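Long-range contacts in bacterial bifunctional deaminase-reductase C-terminal domain-containing protein (Corynebacterium diphtheriae, PDB 2P4G), which probably acts as an NADP-dependent pyrimidine reductase of the kind used in riboflavin biosynthesis: residues Q20-L26 against F255-K259; E35-I39 against L66-W72. All coordinates share one frame; numbering follows the deposited sequence.

Contact 1 of 2, residues Q20-L26 against F255-K259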
loop_
_atom_site.group_PDB
_atom_site.type_symbol
_atom_site.label_atom_id
_atom_site.label_comp_id
_atom_site.label_asym_id
_atom_site.label_seq_id
_atom_site.Cartn_x
_atom_site.Cartn_y
_atom_site.Cartn_z
ATOM N N GLN A 20 -14.273 -18.344 3.877
ATOM C CA GLN A 20 -15.101 -17.179 4.141
ATOM C C GLN A 20 -14.695 -16.030 3.247
ATOM O O GLN A 20 -15.522 -15.441 2.570
ATOM C CB GLN A 20 -15.013 -16.776 5.609
ATOM C CG GLN A 20 -15.640 -17.815 6.545
ATOM C CD GLN A 20 -15.469 -17.449 8.002
ATOM O OE1 GLN A 20 -15.265 -16.271 8.338
ATOM N NE2 GLN A 20 -15.557 -18.446 8.882
ATOM N N ILE A 21 -13.407 -15.736 3.240
ATOM C CA ILE A 21 -12.866 -14.635 2.472
ATOM C C ILE A 21 -13.317 -14.712 1.032
ATOM O O ILE A 21 -13.712 -13.708 0.467
ATOM C CB ILE A 21 -11.331 -14.640 2.526
ATOM C CG1 ILE A 21 -10.865 -14.368 3.955
ATOM C CG2 ILE A 21 -10.764 -13.592 1.608
ATOM C CD1 ILE A 21 -9.419 -14.705 4.230
ATOM N N VAL A 22 -13.257 -15.911 0.449
ATOM C CA VAL A 22 -13.600 -16.125 -0.951
ATOM C C VAL A 22 -15.113 -16.210 -1.192
ATOM O O VAL A 22 -15.612 -15.671 -2.172
ATOM C CB VAL A 22 -12.900 -17.391 -1.537
ATOM C CG1 VAL A 22 -13.425 -17.706 -2.932
ATOM C CG2 VAL A 22 -11.385 -17.211 -1.584
ATOM N N TYR A 23 -15.851 -16.868 -0.303
ATOM C CA TYR A 23 -17.229 -17.209 -0.601
ATOM C C TYR A 23 -18.287 -16.471 0.223
ATOM O O TYR A 23 -19.468 -16.443 -0.166
ATOM C CB TYR A 23 -17.426 -18.725 -0.426
ATOM C CG TYR A 23 -16.668 -19.553 -1.433
ATOM C CD1 TYR A 23 -17.155 -19.722 -2.723
ATOM C CD2 TYR A 23 -15.464 -20.183 -1.093
ATOM C CE1 TYR A 23 -16.465 -20.495 -3.654
ATOM C CE2 TYR A 23 -14.771 -20.955 -2.014
ATOM C CZ TYR A 23 -15.275 -21.108 -3.295
ATOM O OH TYR A 23 -14.600 -21.875 -4.223
ATOM N N GLY A 24 -17.885 -15.892 1.352
ATOM C CA GLY A 24 -18.849 -15.430 2.347
ATOM C C GLY A 24 -19.220 -13.960 2.242
ATOM O O GLY A 24 -18.487 -13.184 1.640
ATOM N N ALA A 25 -20.347 -13.605 2.862
ATOM C CA ALA A 25 -20.941 -12.261 2.797
ATOM C C ALA A 25 -21.109 -11.760 1.365
ATOM O O ALA A 25 -20.763 -10.612 1.050
ATOM C CB ALA A 25 -20.131 -11.248 3.645
ATOM N N LEU A 26 -21.648 -12.627 0.511
ATOM C CA LEU A 26 -21.967 -12.277 -0.869
ATOM C C LEU A 26 -23.457 -12.540 -1.201
ATOM O O LEU A 26 -24.121 -13.335 -0.526
ATOM C CB LEU A 26 -21.058 -13.053 -1.828
ATOM C CG LEU A 26 -19.565 -12.727 -1.748
ATOM C CD1 LEU A 26 -18.742 -13.801 -2.396
ATOM C CD2 LEU A 26 -19.283 -11.385 -2.385
ATOM N N PHE A 255 -5.452 -9.556 5.160
ATOM C CA PHE A 255 -6.189 -10.006 4.023
ATOM C C PHE A 255 -7.427 -9.150 3.961
ATOM O O PHE A 255 -8.126 -8.997 4.962
ATOM C CB PHE A 255 -6.561 -11.475 4.157
ATOM C CG PHE A 255 -5.389 -12.365 4.355
ATOM C CD1 PHE A 255 -4.578 -12.707 3.284
ATOM C CD2 PHE A 255 -5.075 -12.847 5.601
ATOM C CE1 PHE A 255 -3.504 -13.509 3.459
ATOM C CE2 PHE A 255 -3.991 -13.667 5.773
ATOM C CZ PHE A 255 -3.203 -14.002 4.704
ATOM N N SER A 256 -7.694 -8.619 2.771
ATOM C CA SER A 256 -8.785 -7.688 2.548
ATOM C C SER A 256 -9.491 -8.080 1.256
ATOM O O SER A 256 -8.851 -8.467 0.299
ATOM C CB SER A 256 -8.252 -6.256 2.434
ATOM O OG SER A 256 -7.465 -6.112 1.267
ATOM N N ARG A 257 -10.815 -8.011 1.265
ATOM C CA ARG A 257 -11.605 -8.176 0.086
ATOM C C ARG A 257 -12.379 -6.889 -0.104
ATOM O O ARG A 257 -13.115 -6.451 0.819
ATOM C CB ARG A 257 -12.591 -9.318 0.252
ATOM C CG ARG A 257 -13.247 -9.704 -1.065
ATOM C CD ARG A 257 -14.220 -10.838 -0.895
ATOM N NE ARG A 257 -15.424 -10.381 -0.248
ATOM C CZ ARG A 257 -16.390 -11.184 0.183
ATOM N NH1 ARG A 257 -16.292 -12.491 0.046
ATOM N NH2 ARG A 257 -17.463 -10.654 0.749
ATOM N N TYR A 258 -12.222 -6.303 -1.293
ATOM C CA TYR A 258 -12.940 -5.094 -1.703
ATOM C C TYR A 258 -13.801 -5.328 -2.926
ATOM O O TYR A 258 -13.436 -6.091 -3.821
ATOM C CB TYR A 258 -11.961 -4.015 -2.122
ATOM C CG TYR A 258 -11.027 -3.509 -1.057
ATOM C CD1 TYR A 258 -11.397 -2.438 -0.223
ATOM C CD2 TYR A 258 -9.744 -4.054 -0.913
ATOM C CE1 TYR A 258 -10.516 -1.928 0.742
ATOM C CE2 TYR A 258 -8.854 -3.560 0.061
ATOM C CZ TYR A 258 -9.245 -2.491 0.868
ATOM O OH TYR A 258 -8.377 -2.015 1.808
ATOM N N LYS A 259 -14.900 -4.592 -2.989
ATOM C CA LYS A 259 -15.725 -4.515 -4.182
ATOM C C LYS A 259 -15.269 -3.307 -4.980
ATOM O O LYS A 259 -15.175 -2.208 -4.440
ATOM C CB LYS A 259 -17.197 -4.383 -3.785
ATOM C CG LYS A 259 -18.168 -3.932 -4.889
ATOM C CD LYS A 259 -18.277 -4.932 -6.037
ATOM C CE LYS A 259 -19.620 -4.838 -6.736
ATOM N NZ LYS A 259 -20.776 -5.066 -5.809
HETATM O O HOH W 1 -19.634 -8.379 1.166
#

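Contact 2 of 2, residues E35-I39 against L66-W72. With EDO (1,2-ethanediol), chain G.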
loop_
_atom_site.group_PDB
_atom_site.type_symbol
_atom_site.label_atom_id
_atom_site.label_comp_id
_atom_site.label_asym_id
_atom_site.label_seq_id
_atom_site.Cartn_x
_atom_site.Cartn_y
_atom_site.Cartn_z
ATOM N N GLU A 35 -18.173 -13.394 -12.867
ATOM C CA GLU A 35 -17.479 -12.511 -11.963
ATOM C C GLU A 35 -15.980 -12.554 -12.266
ATOM O O GLU A 35 -15.445 -13.598 -12.587
ATOM C CB GLU A 35 -17.739 -12.905 -10.512
ATOM C CG GLU A 35 -17.364 -11.780 -9.549
ATOM C CD GLU A 35 -17.402 -12.162 -8.092
ATOM O OE1 GLU A 35 -18.047 -13.166 -7.720
ATOM O OE2 GLU A 35 -16.767 -11.442 -7.315
ATOM N N CYS A 36 -15.331 -11.397 -12.200
ATOM C CA CYS A 36 -13.879 -11.322 -12.289
ATOM C C CYS A 36 -13.289 -10.710 -11.021
ATOM O O CYS A 36 -13.739 -9.662 -10.558
ATOM C CB CYS A 36 -13.468 -10.474 -13.488
ATOM S SG CYS A 36 -11.697 -10.248 -13.666
ATOM N N ARG A 37 -12.279 -11.382 -10.485
ATOM C CA ARG A 37 -11.583 -10.950 -9.292
ATOM C C ARG A 37 -10.096 -10.902 -9.551
ATOM O O ARG A 37 -9.547 -11.764 -10.229
ATOM C CB ARG A 37 -11.827 -11.905 -8.135
ATOM C CG ARG A 37 -13.275 -12.095 -7.852
ATOM C CD ARG A 37 -13.464 -12.576 -6.443
ATOM N NE ARG A 37 -14.836 -12.976 -6.158
ATOM C CZ ARG A 37 -15.192 -13.581 -5.036
ATOM N NH1 ARG A 37 -14.282 -13.862 -4.108
ATOM N NH2 ARG A 37 -16.452 -13.920 -4.851
ATOM N N ALA A 38 -9.460 -9.882 -8.998
ATOM C CA ALA A 38 -8.016 -9.774 -9.026
ATOM C C ALA A 38 -7.516 -10.183 -7.640
ATOM O O ALA A 38 -8.134 -9.835 -6.645
ATOM C CB ALA A 38 -7.609 -8.358 -9.370
ATOM N N ILE A 39 -6.426 -10.945 -7.582
ATOM C CA ILE A 39 -5.812 -11.328 -6.307
ATOM C C ILE A 39 -4.359 -10.878 -6.276
ATOM O O ILE A 39 -3.600 -11.120 -7.208
ATOM C CB ILE A 39 -5.966 -12.851 -5.990
ATOM C CG1 ILE A 39 -5.377 -13.161 -4.617
ATOM C CG2 ILE A 39 -5.342 -13.758 -7.090
ATOM C CD1 ILE A 39 -6.079 -14.258 -3.910
ATOM N N LEU A 66 -4.817 -18.152 -2.143
ATOM C CA LEU A 66 -4.696 -18.260 -3.587
ATOM C C LEU A 66 -5.360 -19.542 -4.069
ATOM O O LEU A 66 -6.117 -19.517 -5.028
ATOM C CB LEU A 66 -3.238 -18.247 -4.047
ATOM C CG LEU A 66 -2.773 -17.111 -4.944
ATOM C CD1 LEU A 66 -1.346 -17.437 -5.434
ATOM C CD2 LEU A 66 -3.724 -16.882 -6.128
ATOM N N ILE A 67 -5.067 -20.660 -3.401
ATOM C CA ILE A 67 -5.634 -21.956 -3.789
ATOM C C ILE A 67 -7.155 -21.941 -3.663
ATOM O O ILE A 67 -7.857 -22.455 -4.533
ATOM C CB ILE A 67 -5.044 -23.114 -2.959
ATOM C CG1 ILE A 67 -3.560 -23.296 -3.280
ATOM C CG2 ILE A 67 -5.772 -24.425 -3.238
ATOM C CD1 ILE A 67 -3.280 -23.351 -4.701
ATOM N N GLN A 68 -7.650 -21.347 -2.586
ATOM C CA GLN A 68 -9.106 -21.226 -2.359
ATOM C C GLN A 68 -9.759 -20.475 -3.526
ATOM O O GLN A 68 -10.790 -20.896 -4.039
ATOM C CB GLN A 68 -9.393 -20.508 -1.027
ATOM C CG GLN A 68 -10.806 -20.629 -0.543
ATOM C CD GLN A 68 -11.075 -21.973 0.098
ATOM O OE1 GLN A 68 -11.586 -22.893 -0.541
ATOM N NE2 GLN A 68 -10.700 -22.102 1.358
ATOM N N LEU A 69 -9.131 -19.385 -3.957
ATOM C CA LEU A 69 -9.670 -18.555 -5.051
ATOM C C LEU A 69 -9.577 -19.276 -6.388
ATOM O O LEU A 69 -10.488 -19.203 -7.209
ATOM C CB LEU A 69 -8.977 -17.179 -5.115
ATOM C CG LEU A 69 -9.635 -16.147 -6.066
ATOM C CD1 LEU A 69 -11.093 -15.818 -5.716
ATOM C CD2 LEU A 69 -8.820 -14.874 -6.160
ATOM N N ARG A 70 -8.504 -20.027 -6.567
ATOM C CA ARG A 70 -8.403 -20.955 -7.686
ATOM C C ARG A 70 -9.507 -22.004 -7.712
ATOM O O ARG A 70 -9.966 -22.381 -8.785
ATOM C CB ARG A 70 -7.028 -21.639 -7.711
ATOM C CG ARG A 70 -5.929 -20.721 -8.221
ATOM C CD ARG A 70 -4.587 -21.433 -8.337
ATOM N NE ARG A 70 -3.683 -20.614 -9.141
ATOM C CZ ARG A 70 -2.652 -21.082 -9.837
ATOM N NH1 ARG A 70 -2.343 -22.369 -9.819
ATOM N NH2 ARG A 70 -1.930 -20.246 -10.563
ATOM N N GLY A 71 -9.934 -22.462 -6.539
ATOM C CA GLY A 71 -11.042 -23.383 -6.432
ATOM C C GLY A 71 -12.373 -22.766 -6.798
ATOM O O GLY A 71 -13.302 -23.477 -7.168
ATOM N N TRP A 72 -12.459 -21.451 -6.646
ATOM C CA TRP A 72 -13.626 -20.642 -7.027
ATOM C C TRP A 72 -13.657 -20.378 -8.529
ATOM O O TRP A 72 -14.728 -20.265 -9.102
ATOM C CB TRP A 72 -13.570 -19.301 -6.258
ATOM C CG TRP A 72 -14.399 -18.183 -6.796
ATOM C CD1 TRP A 72 -15.660 -17.840 -6.399
ATOM C CD2 TRP A 72 -14.016 -17.224 -7.794
ATOM N NE1 TRP A 72 -16.094 -16.735 -7.101
ATOM C CE2 TRP A 72 -15.101 -16.339 -7.962
ATOM C CE3 TRP A 72 -12.853 -17.025 -8.564
ATOM C CZ2 TRP A 72 -15.066 -15.278 -8.873
ATOM C CZ3 TRP A 72 -12.823 -15.989 -9.472
ATOM C CH2 TRP A 72 -13.924 -15.126 -9.622
HETATM C C1 EDO G . 0.887 -24.520 -10.143
HETATM O O1 EDO G . 1.646 -25.030 -9.042
HETATM C C2 EDO G . 0.917 -22.982 -10.370
HETATM O O2 EDO G . 0.056 -22.526 -11.494
#

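Contact 1 of 2, residues Q20-L26 against F255-K259
The carbonyl oxygen Gly-24 O is gripped end-on by both terminal nitrogens of Arg-257. Arg-257 NH1 lies 2.8 Å from Gly-24 O, and Arg-257 NH2 lies 2.9 Å from the same atom. The oxygen sits close to the guanidinium plane, and both donors lie in the plane of the carbonyl. This double hold limits rotation of the guanidinium. Arg-257 NH1 also donates to Ile-21 O at 2.9 Å. That bond is somewhat less straight, with an N-H...O angle of 131°, and the nitrogen stands above the Ile-21 carbonyl plane. A weak bond of 3.3 Å joins Arg-257 NH2 to Ala-25 O.

The Arg-257 chain leaves the strand straight and bends only at chi3 (74°), which turns the guanidinium in among these carbonyls. Leu-26 covers one face of it, with Leu-26 CD2 3.7 Å from Arg-257 NH2, toward the rim. Arg-257 NE forms a salt bridge with Glu-244 on the neighbouring strand 237-248. The carboxylate and the backbone oxygens together would be expected to stabilise the positive charge. Nearer the start of the strand segment, Ile-21 CD1 rests 4.3 Å from Phe-255 CB, and Ile-21 also packs on Leu-65 of helix 60-72.

Gly-24 is the first residue to leave helical geometry, and its N still bonds to Gln-20 O. The arginine thus binds carbonyls in the last turn of helix 18-23 and just beyond it, Ile-21 O and Gly-24 O, and so fastens that helix to strand 254-260 of the central sheet.

Contact 2 of 2, residues E35-I39 against L66-W72
Helix 60-72 is the connection of a beta-alpha-beta crossover and packs against its first strand, 35-43, in the buried core of the RibD C-terminal domain. The two segments run nearly antiparallel, at 165°, with axes 10.5 Å apart. Arg-37 lies over one face of the Trp-72 ring. Its CD makes a CH-pi contact, 4.3 Å from the centroid of the six-membered ring. Its guanidinium makes an off-centre cation-pi contact with the five-membered ring, the two planes being 40° apart. Arg-37 NE also binds Glu-35 OE2 at 2.7 Å in a salt bridge, meeting the oxygen from above the carboxylate plane. Arg-211 is a second cationic partner of that oxygen. The Glu-35 carboxylate stands almost perpendicular to the indole, with OE1 3.8 Å from Trp-72 CZ2.

Further along, the packing is apolar. Ile-39 and Leu-69 meet tip to tip, with Leu-69 CD2 3.5 Å from Ile-39 CB. Leu-66 CD2 reaches Ile-39 CG2 at 3.6 Å. Leu-69 CD1 lies over the same indole face as Arg-37. On the helix, Arg-70 pairs with Glu-194. A crossover helix packed on the sheet in this way is as expected for the dihydrofolate reductase-like clan.

How the contacts relate
From the N terminus the chain first forms helix 18-23, then strand 35-43, then helix 60-72. Contact 2 closes a short loop, with 26 residues between its segments. Contact 1 closes a long one of 228 residues, by bringing strand 254-260 back to the first helix. Both segments of contact 2 lie between those of contact 1, so it is nested. Their centres are about 10 Å apart, and both reach the same mixed sheet, where strand 211-217 separates strands 35-43 and 254-260. They also touch: Val-22 O probably accepts a hydrogen bond from Arg-37 NH1, and Tyr-23 packs on Gly-71 and Trp-72. Helix 18-23 thus bridges strand 254-260 and helix 60-72.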